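Local coordinates for protein M32 carboxypeptidase (Chitinophagaceae bacterium, PDB 7A03) that probably cleaves amino acids one at a time from the C-terminal end of peptides, as a metal-dependent carboxypeptidase of family M32, at residues A12-K17 against G284-E289; S185-D190 against D491-K496; W212-D217 against A323-Q328. All coordinates share one frame; numbering follows the deposited sequence.

The three contacts are separate pieces of packing in one largely helical chain. Contact 1 and contact 2 lie on opposite sides of the chain's centre, their centres about 45 Å apart. Contact 3 is about 43 Å from contact 1 and about 31 Å from contact 2, centre to centre; even in the closer pair the nearest atoms are about 18 Å apart, so none touches another. Contact 3 is nested in the loop that contact 2 closes. Helix 258-277 carries an HExxH pattern (His-267, Glu-268, His-271), consistent with a metallopeptidase site, although no metal is bound to it here. Contact 1 uses the loop after that helix, and Leu-214 of contact 3 touches the helix itself.

Contact 1. Residues A12-K17 against G284-E289; sequences AAYKQK and GLPCGE
Tyr-14 and Leu-285 meet at an oblique angle where the N-terminal helix 9-37 packs against the loop 284-289, in the mainly helical fold of the M32 carboxypeptidases. This loop follows helix 258-277, which bears the HExxH pattern. The Tyr-14 ring swings away from its own backbone N (chi1 158°), and this carries its phenol end towards the loop. There the Leu-285 methyl CD2 lies obliquely to the ring, 4.0 Å from Tyr-14 CE2. The same methyl is 4.0 Å from Tyr-14 OH, so it sits by the hydroxyl end of the ring. Tyr-14 and Pro-286 point at each other from opposite directions, Pro-286 CD 3.4 Å from Tyr-14 OH.

The polar side of that oxygen is satisfied by a hydrogen bond with Ser-91 OG on helix 82-100, which leaves the proline contact as one of plain proximity. A phenylalanine in place of Tyr-14 would probably keep the ring packing but leave Ser-91 OG without this partner and open a small gap beside Pro-286 CD.

The fork of Leu-285 divides between two neighbours along the helix. With CG anti to the carbonyl carbon (chi1 -45°), CD2 turns to the tyrosine, while CD1 reaches the aliphatic part of Lys-15, 4.3 Å from its CG. Lys-15 is fully extended beyond that point, and its NZ makes a long, weak ion pair with Glu-281. Tyr-11 and Met-18 of the same helix also touch Leu-285. Just beyond this leucine the loop winds into the short 3-10 turn 286-288, closed by Gly-288 N donating to Leu-285 O at 2.7 Å.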
loop_
_atom_site.group_PDB
_atom_site.type_symbol
_atom_site.label_atom_id
_atom_site.label_comp_id
_atom_site.label_asym_id
_atom_site.label_seq_id
_atom_site.Cartn_x
_atom_site.Cartn_y
_atom_site.Cartn_z
ATOM N N ALA A 12 14.203 1.706 -29.790
ATOM C CA ALA A 12 13.035 0.920 -30.164
ATOM C C ALA A 12 13.217 -0.548 -29.801
ATOM O O ALA A 12 12.251 -1.215 -29.422
ATOM C CB ALA A 12 12.724 1.089 -31.654
ATOM N N ALA A 13 14.452 -1.060 -29.875
ATOM C CA ALA A 13 14.663 -2.453 -29.473
ATOM C C ALA A 13 14.517 -2.621 -27.964
ATOM O O ALA A 13 13.962 -3.625 -27.491
ATOM C CB ALA A 13 16.025 -2.955 -29.959
ATOM N N TYR A 14 14.998 -1.638 -27.196
ATOM C CA TYR A 14 14.752 -1.632 -25.753
ATOM C C TYR A 14 13.255 -1.656 -25.442
ATOM O O TYR A 14 12.784 -2.447 -24.611
ATOM C CB TYR A 14 15.432 -0.413 -25.130
ATOM C CG TYR A 14 14.855 0.016 -23.804
ATOM C CD1 TYR A 14 15.155 -0.676 -22.635
ATOM C CD2 TYR A 14 14.029 1.132 -23.715
ATOM C CE1 TYR A 14 14.630 -0.275 -21.401
ATOM C CE2 TYR A 14 13.504 1.534 -22.507
ATOM C CZ TYR A 14 13.808 0.836 -21.348
ATOM O OH TYR A 14 13.263 1.268 -20.149
ATOM N N LYS A 15 12.494 -0.781 -26.098
ATOM C CA LYS A 15 11.056 -0.722 -25.867
ATOM C C LYS A 15 10.372 -2.036 -26.240
ATOM O O LYS A 15 9.494 -2.514 -25.510
ATOM C CB LYS A 15 10.465 0.466 -26.632
ATOM C CG LYS A 15 9.029 0.805 -26.305
ATOM C CD LYS A 15 8.576 2.008 -27.121
ATOM C CE LYS A 15 7.127 2.364 -26.839
ATOM N NZ LYS A 15 6.654 3.435 -27.761
ATOM N N GLN A 16 10.783 -2.653 -27.354
ATOM C CA GLN A 16 10.185 -3.919 -27.763
ATOM C C GLN A 16 10.437 -4.999 -26.712
ATOM O O GLN A 16 9.519 -5.731 -26.313
ATOM C CB GLN A 16 10.741 -4.323 -29.135
ATOM C CG GLN A 16 10.218 -5.643 -29.676
ATOM C CD GLN A 16 11.026 -6.831 -29.189
ATOM O OE1 GLN A 16 12.255 -6.777 -29.141
ATOM N NE2 GLN A 16 10.339 -7.913 -28.825
ATOM N N LYS A 17 11.675 -5.079 -26.213
ATOM C CA LYS A 17 11.978 -6.096 -25.205
ATOM C C LYS A 17 11.181 -5.867 -23.929
ATOM O O LYS A 17 10.628 -6.815 -23.341
ATOM C CB LYS A 17 13.473 -6.111 -24.902
ATOM C CG LYS A 17 14.322 -6.629 -26.047
ATOM C CD LYS A 17 15.801 -6.509 -25.709
ATOM C CE LYS A 17 16.666 -7.013 -26.850
ATOM N NZ LYS A 17 16.451 -8.461 -27.135
ATOM N N GLY A 284 5.123 -0.767 -19.950
ATOM C CA GLY A 284 6.299 -1.601 -19.798
ATOM C C GLY A 284 7.569 -0.886 -19.393
ATOM O O GLY A 284 8.574 -1.553 -19.123
ATOM N N LEU A 285 7.562 0.443 -19.315
ATOM C CA LEU A 285 8.760 1.233 -19.068
ATOM C C LEU A 285 8.654 1.929 -17.721
ATOM O O LEU A 285 7.550 2.163 -17.215
ATOM C CB LEU A 285 8.929 2.293 -20.166
ATOM C CG LEU A 285 8.717 1.798 -21.599
ATOM C CD1 LEU A 285 8.943 2.922 -22.606
ATOM C CD2 LEU A 285 9.679 0.663 -21.909
ATOM N N PRO A 286 9.790 2.291 -17.111
ATOM C CA PRO A 286 9.721 2.895 -15.771
ATOM C C PRO A 286 8.835 4.127 -15.701
ATOM O O PRO A 286 8.109 4.303 -14.717
ATOM C CB PRO A 286 11.193 3.186 -15.434
ATOM C CG PRO A 286 11.959 2.149 -16.240
ATOM C CD PRO A 286 11.179 2.039 -17.533
ATOM N N CYS A 287 8.839 4.962 -16.738
ATOM C CA CYS A 287 7.974 6.134 -16.732
ATOM C C CYS A 287 6.513 5.800 -17.033
ATOM O O CYS A 287 5.695 6.716 -17.111
ATOM C CB CYS A 287 8.538 7.254 -17.615
ATOM S SG CYS A 287 10.119 7.904 -16.990
ATOM N N GLY A 288 6.158 4.519 -17.165
ATOM C CA GLY A 288 4.771 4.097 -17.210
ATOM C C GLY A 288 4.311 3.287 -16.016
ATOM O O GLY A 288 3.219 2.709 -16.067
ATOM N N GLU A 289 5.122 3.204 -14.950
ATOM C CA GLU A 289 4.816 2.451 -13.739
ATOM C C GLU A 289 4.620 3.407 -12.566
ATOM O O GLU A 289 5.209 4.486 -12.528
ATOM C CB GLU A 289 5.974 1.492 -13.394
ATOM C CG GLU A 289 6.242 0.438 -14.463
ATOM C CD GLU A 289 7.550 -0.332 -14.257
ATOM O OE1 GLU A 289 8.317 0.023 -13.338
ATOM O OE2 GLU A 289 7.800 -1.309 -15.014
#

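Contact 2. Residues S185-D190 against D491-K496; sequences SPLLDD and DYAAGK
The two backbones come closest at Leu-187 and Ala-494, whose CA atoms stand 7.4 Å apart, each within a continuing helix. Across this gap Leu-187 sends its side chain towards the 491-496 segment. Its CG is anti to the backbone N (chi1 177°), and the methyl CD2 is the branch that arrives, 4.2 Å from Ala-493 CB. The same methyl is 4.3 Å from Ala-494 N, so the leucine touches backbone as well as side chain: Ala-493 meets it with its methyl, Ala-494 with its backbone N.

This is helix-to-helix packing in which Leu-187 lies against the Ala-493 methyl and the adjoining backbone, joining helix 170-192 to helix 486-497 near the C-terminal end of the chain. No hydrogen bond crosses between the segments, and the buried area is only 80 Å². Leu-498, just past the second helix, also touches Leu-187. Within helix 170-192 the ring nitrogen of Pro-186 makes no bond to the preceding turn, and the helix is kinked there; Pro-186 O still accepts from Asp-190 N at 2.9 Å.

Two polar side chains of helix 486-497 pair away from this contact. Lys-496 NZ donates to Tyr-492 OH one turn earlier, 3.1 Å away. Glu-355 receives both groups, through a salt bridge from Lys-496 NZ and a hydrogen bond with Tyr-492 OH.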
loop_
_atom_site.group_PDB
_atom_site.type_symbol
_atom_site.label_atom_id
_atom_site.label_comp_id
_atom_site.label_asym_id
_atom_site.label_seq_id
_atom_site.Cartn_x
_atom_site.Cartn_y
_atom_site.Cartn_z
ATOM N N SER A 185 0.980 9.793 20.575
ATOM C CA SER A 185 0.659 9.330 21.924
ATOM C C SER A 185 -0.158 10.349 22.709
ATOM O O SER A 185 -1.189 9.963 23.289
ATOM C CB SER A 185 1.909 8.857 22.680
ATOM O OG SER A 185 2.684 7.970 21.888
ATOM N N PRO A 186 0.216 11.633 22.767
ATOM C CA PRO A 186 -0.648 12.593 23.477
ATOM C C PRO A 186 -2.024 12.704 22.860
ATOM O O PRO A 186 -3.024 12.843 23.578
ATOM C CB PRO A 186 0.126 13.918 23.374
ATOM C CG PRO A 186 1.529 13.545 23.087
ATOM C CD PRO A 186 1.455 12.268 22.279
ATOM N N LEU A 187 -2.098 12.634 21.529
ATOM C CA LEU A 187 -3.396 12.671 20.871
ATOM C C LEU A 187 -4.262 11.485 21.294
ATOM O O LEU A 187 -5.467 11.642 21.542
ATOM C CB LEU A 187 -3.194 12.740 19.355
ATOM C CG LEU A 187 -4.437 12.721 18.479
ATOM C CD1 LEU A 187 -5.423 13.707 19.010
ATOM C CD2 LEU A 187 -4.092 13.037 17.034
ATOM N N LEU A 188 -3.658 10.294 21.417
ATOM C CA LEU A 188 -4.411 9.130 21.885
ATOM C C LEU A 188 -4.875 9.309 23.327
ATOM O O LEU A 188 -5.993 8.901 23.680
ATOM C CB LEU A 188 -3.572 7.855 21.728
ATOM C CG LEU A 188 -3.480 7.360 20.288
ATOM C CD1 LEU A 188 -2.511 6.202 20.138
ATOM C CD2 LEU A 188 -4.856 6.949 19.814
ATOM N N ASP A 189 -4.036 9.921 24.176
ATOM C CA ASP A 189 -4.466 10.193 25.541
ATOM C C ASP A 189 -5.668 11.127 25.544
ATOM O O ASP A 189 -6.602 10.954 26.336
ATOM C CB ASP A 189 -3.335 10.832 26.347
ATOM C CG ASP A 189 -2.177 9.895 26.600
ATOM O OD1 ASP A 189 -2.314 8.681 26.354
ATOM O OD2 ASP A 189 -1.119 10.390 27.051
ATOM N N ASP A 190 -5.659 12.130 24.658
ATOM C CA ASP A 190 -6.787 13.054 24.602
ATOM C C ASP A 190 -8.045 12.339 24.131
ATOM O O ASP A 190 -9.134 12.560 24.677
ATOM C CB ASP A 190 -6.489 14.229 23.666
ATOM C CG ASP A 190 -5.216 14.970 24.018
ATOM O OD1 ASP A 190 -4.821 15.006 25.206
ATOM O OD2 ASP A 190 -4.607 15.531 23.077
ATOM N N ASP A 491 -1.401 17.777 11.606
ATOM C CA ASP A 491 -2.377 18.867 11.587
ATOM C C ASP A 491 -3.727 18.370 11.093
ATOM O O ASP A 491 -4.775 18.764 11.625
ATOM C CB ASP A 491 -1.903 20.031 10.711
ATOM C CG ASP A 491 -0.666 20.720 11.254
ATOM O OD1 ASP A 491 -0.260 20.416 12.397
ATOM O OD2 ASP A 491 -0.117 21.575 10.522
ATOM N N TYR A 492 -3.711 17.472 10.108
ATOM C CA TYR A 492 -4.949 16.886 9.609
ATOM C C TYR A 492 -5.649 16.071 10.697
ATOM O O TYR A 492 -6.871 16.188 10.908
ATOM C CB TYR A 492 -4.585 16.007 8.400
ATOM C CG TYR A 492 -5.486 14.810 8.167
ATOM C CD1 TYR A 492 -6.746 14.972 7.605
ATOM C CD2 TYR A 492 -5.064 13.520 8.483
ATOM C CE1 TYR A 492 -7.578 13.891 7.392
ATOM C CE2 TYR A 492 -5.896 12.429 8.268
ATOM C CZ TYR A 492 -7.147 12.630 7.726
ATOM O OH TYR A 492 -7.973 11.561 7.499
ATOM N N ALA A 493 -4.873 15.279 11.441
ATOM C CA ALA A 493 -5.442 14.404 12.461
ATOM C C ALA A 493 -5.926 15.192 13.669
ATOM O O ALA A 493 -7.013 14.934 14.195
ATOM C CB ALA A 493 -4.383 13.385 12.888
ATOM N N ALA A 494 -5.108 16.123 14.157
ATOM C CA ALA A 494 -5.519 16.985 15.256
ATOM C C ALA A 494 -6.755 17.791 14.883
ATOM O O ALA A 494 -7.678 17.923 15.691
ATOM C CB ALA A 494 -4.367 17.907 15.662
ATOM N N GLY A 495 -6.802 18.322 13.654
ATOM C CA GLY A 495 -7.963 19.092 13.246
ATOM C C GLY A 495 -9.238 18.277 13.271
ATOM O O GLY A 495 -10.311 18.792 13.605
ATOM N N LYS A 496 -9.138 16.991 12.932
ATOM C CA LYS A 496 -10.333 16.157 12.962
ATOM C C LYS A 496 -10.665 15.643 14.360
ATOM O O LYS A 496 -11.847 15.539 14.708
ATOM C CB LYS A 496 -10.191 15.002 11.965
ATOM C CG LYS A 496 -11.197 13.898 12.156
ATOM C CD LYS A 496 -11.431 13.150 10.861
ATOM C CE LYS A 496 -10.161 12.492 10.383
ATOM N NZ LYS A 496 -10.476 11.548 9.267
#

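Contact 3. Residues W212-D217 against A323-Q328; sequences WQLGID and ALFPEQ
Asp-217 N makes the shortest polar bond here, 2.9 Å to Gln-213 O, and a side-chain bond in the same helix turn joins the two residues again. Gln-213 NE2 donates to Asp-217 OD1 over 3.0 Å, with an N-H...O angle of 156°. The acceptor lies almost in the plane of the amide, yet the nitrogen comes from above the carboxylate plane, 49° out of it. The second carboxylate oxygen, Asp-217 OD2, is hydrogen-bonded to a glycerol that probably came from the crystallisation liquor.

Between the segments everything is apolar and centres on Leu-214. Leu-324, its CG anti to the backbone N (chi1 -170°), puts CD2 against Leu-214 CB at 3.9 Å, whereas the Leu-214 methyl CD2 meets the ring edge of Phe-325, 4.3 Å from CE2 and near the ring plane. Leu-324 also packs on its neighbour, with CG 3.7 Å above one face of the Phe-325 ring, towards the rim. Phe-325 marks a helix-to-helix junction: it is the first residue to leave helical angles after helix 311-324 and the N-cap position of helix 326-329.

Around this junction, Phe-206 meets the Phe-325 ring edge-to-face, and Lys-210 of helix 208-222 touches both Leu-324 and Phe-325. Leu-214 also packs on Phe-258 and Thr-262 of helix 258-277, while Trp-212 and Ile-216 of its own helix rest on strand 229-233.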
loop_
_atom_site.group_PDB
_atom_site.type_symbol
_atom_site.label_atom_id
_atom_site.label_comp_id
_atom_site.label_asym_id
_atom_site.label_seq_id
_atom_site.Cartn_x
_atom_site.Cartn_y
_atom_site.Cartn_z
ATOM N N TRP A 212 -23.562 -2.823 -2.872
ATOM C CA TRP A 212 -22.825 -3.017 -4.117
ATOM C C TRP A 212 -22.995 -1.817 -5.037
ATOM O O TRP A 212 -22.007 -1.251 -5.544
ATOM C CB TRP A 212 -23.300 -4.292 -4.810
ATOM C CG TRP A 212 -22.716 -4.439 -6.167
ATOM C CD1 TRP A 212 -23.298 -4.093 -7.343
ATOM C CD2 TRP A 212 -21.421 -4.967 -6.499
ATOM N NE1 TRP A 212 -22.456 -4.368 -8.393
ATOM C CE2 TRP A 212 -21.289 -4.889 -7.903
ATOM C CE3 TRP A 212 -20.353 -5.471 -5.746
ATOM C CZ2 TRP A 212 -20.145 -5.339 -8.577
ATOM C CZ3 TRP A 212 -19.208 -5.921 -6.421
ATOM C CH2 TRP A 212 -19.113 -5.837 -7.818
ATOM N N GLN A 213 -24.254 -1.393 -5.238
ATOM C CA GLN A 213 -24.503 -0.279 -6.145
ATOM C C GLN A 213 -23.947 1.029 -5.595
ATOM O O GLN A 213 -23.498 1.877 -6.373
ATOM C CB GLN A 213 -25.994 -0.171 -6.466
ATOM C CG GLN A 213 -26.313 0.806 -7.592
ATOM C CD GLN A 213 -25.616 0.448 -8.879
ATOM O OE1 GLN A 213 -25.740 -0.676 -9.368
ATOM N NE2 GLN A 213 -24.856 1.390 -9.427
ATOM N N LEU A 214 -23.957 1.194 -4.269
ATOM C CA LEU A 214 -23.376 2.383 -3.655
ATOM C C LEU A 214 -21.902 2.506 -4.007
ATOM O O LEU A 214 -21.423 3.587 -4.386
ATOM C CB LEU A 214 -23.554 2.308 -2.138
ATOM C CG LEU A 214 -22.758 3.321 -1.304
ATOM C CD1 LEU A 214 -23.175 4.726 -1.679
ATOM C CD2 LEU A 214 -22.987 3.072 0.174
ATOM N N GLY A 215 -21.166 1.396 -3.887
ATOM C CA GLY A 215 -19.742 1.432 -4.203
ATOM C C GLY A 215 -19.477 1.720 -5.668
ATOM O O GLY A 215 -18.579 2.503 -6.014
ATOM N N ILE A 216 -20.253 1.086 -6.557
ATOM C CA ILE A 216 -20.139 1.402 -7.985
ATOM C C ILE A 216 -20.373 2.897 -8.239
ATOM O O ILE A 216 -19.644 3.543 -9.010
ATOM C CB ILE A 216 -21.108 0.528 -8.801
ATOM C CG1 ILE A 216 -20.761 -0.967 -8.662
ATOM C CG2 ILE A 216 -21.144 1.009 -10.246
ATOM C CD1 ILE A 216 -19.484 -1.369 -9.375
ATOM N N ASP A 217 -21.421 3.457 -7.623
ATOM C CA ASP A 217 -21.737 4.870 -7.802
ATOM C C ASP A 217 -20.602 5.757 -7.309
ATOM O O ASP A 217 -20.221 6.726 -7.976
ATOM C CB ASP A 217 -23.006 5.203 -7.023
ATOM C CG ASP A 217 -24.271 4.757 -7.721
ATOM O OD1 ASP A 217 -24.198 4.205 -8.837
ATOM O OD2 ASP A 217 -25.352 4.977 -7.132
ATOM N N ALA A 323 -30.934 8.248 2.342
ATOM C CA ALA A 323 -32.025 7.858 1.453
ATOM C C ALA A 323 -31.915 6.398 1.044
ATOM O O ALA A 323 -32.940 5.728 0.831
ATOM C CB ALA A 323 -32.005 8.745 0.209
ATOM N N LEU A 324 -30.684 5.899 0.910
ATOM C CA LEU A 324 -30.481 4.508 0.529
ATOM C C LEU A 324 -30.794 3.546 1.676
ATOM O O LEU A 324 -31.304 2.443 1.441
ATOM C CB LEU A 324 -29.037 4.333 0.071
ATOM C CG LEU A 324 -28.664 3.021 -0.581
ATOM C CD1 LEU A 324 -29.647 2.731 -1.718
ATOM C CD2 LEU A 324 -27.254 3.139 -1.094
ATOM N N PHE A 325 -30.485 3.933 2.916
ATOM C CA PHE A 325 -30.624 3.059 4.086
ATOM C C PHE A 325 -31.422 3.766 5.182
ATOM O O PHE A 325 -30.938 3.951 6.305
ATOM C CB PHE A 325 -29.243 2.661 4.612
ATOM C CG PHE A 325 -28.422 1.852 3.636
ATOM C CD1 PHE A 325 -28.774 0.551 3.350
ATOM C CD2 PHE A 325 -27.298 2.388 3.026
ATOM C CE1 PHE A 325 -28.020 -0.215 2.465
ATOM C CE2 PHE A 325 -26.544 1.631 2.135
ATOM C CZ PHE A 325 -26.914 0.328 1.855
ATOM N N PRO A 326 -32.663 4.166 4.900
ATOM C CA PRO A 326 -33.377 5.002 5.878
ATOM C C PRO A 326 -33.711 4.281 7.171
ATOM O O PRO A 326 -33.755 4.930 8.225
ATOM C CB PRO A 326 -34.634 5.444 5.119
ATOM C CG PRO A 326 -34.873 4.355 4.162
ATOM C CD PRO A 326 -33.503 3.856 3.729
ATOM N N GLU A 327 -33.918 2.958 7.137
ATOM C CA GLU A 327 -34.214 2.240 8.372
ATOM C C GLU A 327 -32.997 2.138 9.281
ATOM O O GLU A 327 -33.146 1.941 10.489
ATOM C CB GLU A 327 -34.784 0.852 8.079
ATOM C CG GLU A 327 -35.361 0.182 9.315
ATOM C CD GLU A 327 -36.240 -1.009 8.999
ATOM O OE1 GLU A 327 -37.142 -0.876 8.142
ATOM O OE2 GLU A 327 -36.032 -2.075 9.622
ATOM N N GLN A 328 -31.795 2.288 8.732
ATOM C CA GLN A 328 -30.580 2.212 9.528
ATOM C C GLN A 328 -30.046 3.583 9.908
ATOM O O GLN A 328 -29.476 3.739 10.992
ATOM C CB GLN A 328 -29.497 1.456 8.743
ATOM C CG GLN A 328 -29.819 -0.024 8.489
ATOM C CD GLN A 328 -30.893 -0.223 7.428
ATOM O OE1 GLN A 328 -30.935 0.489 6.409
ATOM N NE2 GLN A 328 -31.789 -1.180 7.674
#